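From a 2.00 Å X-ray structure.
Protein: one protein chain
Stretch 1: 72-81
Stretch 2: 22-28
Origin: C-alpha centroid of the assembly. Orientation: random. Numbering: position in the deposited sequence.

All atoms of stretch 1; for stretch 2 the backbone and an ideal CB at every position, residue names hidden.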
ATOM      1  N   ASP A  72      27.225 -22.067  25.835  1.00 22.57           N
ATOM      2  CA  ASP A  72      27.818 -20.979  26.614  1.00 23.61           C
ATOM      3  C   ASP A  72      27.048 -20.728  27.901  1.00 23.79           C
ATOM      4  O   ASP A  72      27.639 -20.429  28.942  1.00 21.99           O
ATOM      5  CB  ASP A  72      27.892 -19.691  25.792  1.00 23.61           C
ATOM      6  CG  ASP A  72      29.014 -19.724  24.768  1.00 25.08           C
ATOM      7  OD1 ASP A  72      29.910 -20.574  24.907  1.00 25.67           O
ATOM      8  OD2 ASP A  72      29.010 -18.901  23.834  1.00 26.02           O
ATOM      9  N   ILE A  73      25.728 -20.850  27.834  1.00 23.57           N
ATOM     10  CA  ILE A  73      24.905 -20.644  29.018  1.00 23.74           C
ATOM     11  C   ILE A  73      25.218 -21.726  30.046  1.00 25.09           C
ATOM     12  O   ILE A  73      25.441 -21.435  31.224  1.00 25.58           O
ATOM     13  CB  ILE A  73      23.402 -20.683  28.665  1.00 23.67           C
ATOM     14  CG1 ILE A  73      23.056 -19.482  27.786  1.00 24.23           C
ATOM     15  CG2 ILE A  73      22.562 -20.687  29.944  1.00 24.76           C
ATOM     16  CD1 ILE A  73      21.595 -19.360  27.441  1.00 22.44           C
ATOM     17  N   ALA A  74      25.241 -22.975  29.592  1.00 24.83           N
ATOM     18  CA  ALA A  74      25.530 -24.106  30.465  1.00 27.12           C
ATOM     19  C   ALA A  74      26.972 -24.068  30.971  1.00 30.03           C
ATOM     20  O   ALA A  74      27.309 -24.712  31.965  1.00 29.77           O
ATOM     21  CB  ALA A  74      25.271 -25.417  29.725  1.00 25.58           C
ATOM     22  N   ALA A  75      27.821 -23.315  30.279  1.00 31.56           N
ATOM     23  CA  ALA A  75      29.223 -23.196  30.661  1.00 33.41           C
ATOM     24  C   ALA A  75      29.430 -22.015  31.609  1.00 34.33           C
ATOM     25  O   ALA A  75      30.413 -21.968  32.346  1.00 36.85           O
ATOM     26  CB  ALA A  75      30.089 -23.025  29.416  1.00 32.40           C
ATOM     27  N   GLY A  76      28.498 -21.068  31.590  1.00 34.25           N
ATOM     28  CA  GLY A  76      28.615 -19.903  32.447  1.00 35.21           C
ATOM     29  C   GLY A  76      29.261 -18.745  31.712  1.00 36.00           C
ATOM     30  O   GLY A  76      29.605 -17.729  32.314  1.00 36.07           O
ATOM     31  N   GLN A  77      29.422 -18.909  30.402  1.00 36.69           N
ATOM     32  CA  GLN A  77      30.024 -17.896  29.540  1.00 37.98           C
ATOM     33  C   GLN A  77      28.987 -16.836  29.173  1.00 38.09           C
ATOM     34  O   GLN A  77      29.329 -15.684  28.899  1.00 38.24           O
ATOM     35  CB  GLN A  77      30.538 -18.544  28.255  1.00 40.50           C
ATOM     36  CG  GLN A  77      31.818 -17.947  27.719  1.00 43.92           C
ATOM     37  CD  GLN A  77      33.031 -18.746  28.143  1.00 45.92           C
ATOM     38  OE1 GLN A  77      33.253 -18.975  29.335  1.00 45.91           O
ATOM     39  NE2 GLN A  77      33.824 -19.180  27.167  1.00 46.29           N
ATOM     40  N   LEU A  78      27.719 -17.238  29.152  1.00 36.97           N
ATOM     41  CA  LEU A  78      26.624 -16.333  28.817  1.00 34.41           C
ATOM     42  C   LEU A  78      25.571 -16.364  29.919  1.00 34.30           C
ATOM     43  O   LEU A  78      25.217 -17.429  30.424  1.00 35.33           O
ATOM     44  CB  LEU A  78      25.992 -16.740  27.478  1.00 33.95           C
ATOM     45  CG  LEU A  78      24.864 -15.874  26.903  1.00 32.82           C
ATOM     46  CD1 LEU A  78      25.408 -14.504  26.508  1.00 33.01           C
ATOM     47  CD2 LEU A  78      24.260 -16.562  25.694  1.00 29.43           C
ATOM     48  N   ALA A  79      25.078 -15.190  30.291  1.00 32.68           N
ATOM     49  CA  ALA A  79      24.068 -15.087  31.336  1.00 31.70           C
ATOM     50  C   ALA A  79      22.669 -15.174  30.738  1.00 30.30           C
ATOM     51  O   ALA A  79      22.430 -14.710  29.622  1.00 30.11           O
ATOM     52  CB  ALA A  79      24.232 -13.775  32.091  1.00 32.31           C
ATOM     53  N   LEU A  80      21.747 -15.768  31.488  1.00 28.40           N
ATOM     54  CA  LEU A  80      20.369 -15.910  31.030  1.00 27.53           C
ATOM     55  C   LEU A  80      19.404 -15.263  32.009  1.00 28.01           C
ATOM     56  O   LEU A  80      19.302 -15.683  33.163  1.00 27.20           O
ATOM     57  CB  LEU A  80      20.014 -17.393  30.863  1.00 26.06           C
ATOM     58  CG  LEU A  80      18.588 -17.721  30.402  1.00 24.69           C
ATOM     59  CD1 LEU A  80      18.362 -17.197  28.996  1.00 24.10           C
ATOM     60  CD2 LEU A  80      18.373 -19.232  30.447  1.00 22.77           C
ATOM     61  N   ASN A  81      18.694 -14.238  31.547  1.00 28.45           N
ATOM     62  CA  ASN A  81      17.735 -13.538  32.389  1.00 28.95           C
ATOM     63  C   ASN A  81      16.341 -13.489  31.788  1.00 28.23           C
ATOM     64  O   ASN A  81      15.571 -12.571  32.054  1.00 29.47           O
ATOM     65  CB  ASN A  81      18.233 -12.124  32.683  1.00 32.05           C
ATOM     66  CG  ASN A  81      19.456 -12.124  33.564  1.00 32.46           C
ATOM     67  OD1 ASN A  81      19.382 -12.462  34.746  1.00 36.33           O
ATOM     68  ND2 ASN A  81      20.599 -11.766  32.990  1.00 35.85           N
ATOM     69  N   UNK A  22      21.533 -29.120  35.402  1.00 22.86           N
ATOM     70  CA  UNK A  22      21.739 -27.938  36.240  1.00 24.47           C
ATOM     71  C   UNK A  22      22.438 -26.829  35.452  1.00 25.39           C
ATOM     72  O   UNK A  22      23.315 -27.097  34.626  1.00 26.50           O
ATOM     73  CB  UNK A  22      22.557 -28.300  37.482  1.00 24.47           C
ATOM     74  N   UNK A  23      22.035 -25.588  35.696  1.00 26.48           N
ATOM     75  CA  UNK A  23      22.644 -24.438  35.037  1.00 28.10           C
ATOM     76  C   UNK A  23      23.294 -23.545  36.084  1.00 30.05           C
ATOM     77  O   UNK A  23      22.803 -23.430  37.208  1.00 29.81           O
ATOM     78  CB  UNK A  23      21.608 -23.657  34.226  1.00 28.10           C
ATOM     79  N   UNK A  24      24.404 -22.893  35.726  1.00 30.58           N
ATOM     80  CA  UNK A  24      25.086 -22.014  36.677  1.00 32.39           C
ATOM     81  C   UNK A  24      24.133 -20.964  37.241  1.00 31.77           C
ATOM     82  O   UNK A  24      23.381 -20.332  36.498  1.00 33.30           O
ATOM     83  CB  UNK A  24      26.280 -21.331  36.008  1.00 32.39           C
ATOM     84  N   UNK A  25      24.155 -20.800  38.559  1.00 31.68           N
ATOM     85  CA  UNK A  25      23.280 -19.834  39.198  1.00 29.87           C
ATOM     86  C   UNK A  25      22.071 -20.505  39.822  1.00 28.28           C
ATOM     87  O   UNK A  25      21.129 -19.833  40.240  1.00 29.01           O
ATOM     88  CB  UNK A  25      22.830 -18.777  38.188  1.00 29.87           C
ATOM     89  N   UNK A  26      22.104 -21.833  39.886  1.00 28.63           N
ATOM     90  CA  UNK A  26      21.002 -22.589  40.462  1.00 27.60           C
ATOM     91  C   UNK A  26      19.843 -22.794  39.503  1.00 26.94           C
ATOM     92  O   UNK A  26      18.802 -23.350  39.873  1.00 28.10           O
ATOM     93  CB  UNK A  26      20.497 -21.883  41.722  1.00 27.60           C
ATOM     94  N   UNK A  27      20.024 -22.352  38.265  1.00 23.73           N
ATOM     95  CA  UNK A  27      18.990 -22.471  37.253  1.00 22.38           C
ATOM     96  C   UNK A  27      18.976 -23.880  36.660  1.00 21.92           C
ATOM     97  O   UNK A  27      19.821 -24.716  36.993  1.00 21.87           O
ATOM     98  CB  UNK A  27      19.200 -21.429  36.152  1.00 22.38           C
ATOM     99  N   UNK A  28      18.021 -24.157  35.784  1.00 19.37           N
ATOM    100  CA  UNK A  28      17.958 -25.491  35.212  1.00 19.94           C
ATOM    101  C   UNK A  28      17.455 -25.522  33.778  1.00 18.16           C
ATOM    102  O   UNK A  28      16.735 -24.631  33.334  1.00 15.18           O
ATOM    103  CB  UNK A  28      17.061 -26.375  36.080  1.00 19.94           C
TER

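Stretch 1 offers the C-terminal end of a helix and the chain that leaves it, extended from Leu78 to Leu80. The helix runs to Ala75, and Gly76 is the first residue to leave helical angles; its positive phi and two bonds back into the last turn make a Schellman motif. On the side facing stretch 2 lie the CG2 methyl of Ile73, the carbonyls of Ile73 and Ala74, the bare CA of Gly76 and, farther along, Leu80.

Position 22 has extended angles, and its ideal CB finds nothing of stretch 1 within 5.5 Å. Many residues would suit, and a phi of -72° admits proline. It is Pro22, which makes no contact here.

At position 23 the backbone is again extended and CA-to-CB runs sideways, with the ideal CB 5.3 Å from Ile73 CG2. That gap leaves room for a branched or longer apolar side chain, such as leucine, isoleucine, valine or methionine; a charge would find no partner in the methyl it meets. The residue is Leu23, whose CD2 reaches to 4.2 Å from Ile73 CG2. Its backbone N also bonds to the O of position 27 at 2.7 Å, closing the turn between them.

Position 24 points toward the helix end. Its ideal CB stands 4.5 Å from Gly76 CA and 4.9 Å from Ile73 O, so a compact side chain fits, and serine or threonine could also be imagined near the carbonyl. Phi of -55° makes proline an easy choice, and Pro24 is what is found. CG lies 3.2 Å from Ile73 O and 3.9 Å from Gly76 CA, while CD lies 3.8 Å from Ala74 O. The ring packs on backbone, and no hydrogen bond joins the two stretches. The backbone angles of Gly76 by themselves call for glycine.

Position 25, at phi 101°, would jam a CB against the preceding carbonyl O, which calls for glycine irrespective of stretch 1: Gly25. Position 26, at phi 81°, favours glycine too, although asparagine might be tolerated; Gly26 completes the pair in the turn.

Position 27 points toward stretch 1, but nothing there comes within 5.5 Å of its ideal CB. Only a side chain with reach can bridge the gap: leucine, methionine or a long polar chain. Leu27, with chi1 m and chi2 t, brings CD1 to 4.0 Å from Leu80 O, a contact of methyl with carbonyl.

Position 28 is extended and out of reach, so stretch 1 sets no demand. It is Ala28.

Stretch 2 (22-28) PLPGGLA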
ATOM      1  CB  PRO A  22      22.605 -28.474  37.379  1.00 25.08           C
ATOM      2  CG  PRO A  22      23.438 -29.521  36.682  1.00 24.38           C
ATOM      3  CD  PRO A  22      22.414 -30.227  35.812  1.00 23.42           C
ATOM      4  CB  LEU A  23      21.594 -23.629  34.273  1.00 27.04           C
ATOM      5  CG  LEU A  23      21.343 -23.974  32.800  1.00 26.32           C
ATOM      6  CD1 LEU A  23      21.155 -25.462  32.624  1.00 28.70           C
ATOM      7  CD2 LEU A  23      20.124 -23.208  32.320  1.00 23.88           C
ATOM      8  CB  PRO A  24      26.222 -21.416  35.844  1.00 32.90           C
ATOM      9  CG  PRO A  24      25.693 -21.468  34.444  1.00 33.25           C
ATOM     10  CD  PRO A  24      25.026 -22.818  34.397  1.00 31.06           C
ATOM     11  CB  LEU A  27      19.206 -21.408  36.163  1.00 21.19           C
ATOM     12  CG  LEU A  27      19.276 -19.949  36.653  1.00 20.91           C
ATOM     13  CD1 LEU A  27      19.428 -18.998  35.466  1.00 16.83           C
ATOM     14  CD2 LEU A  27      18.021 -19.595  37.438  1.00 19.33           C
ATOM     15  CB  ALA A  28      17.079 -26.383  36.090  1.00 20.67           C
TER
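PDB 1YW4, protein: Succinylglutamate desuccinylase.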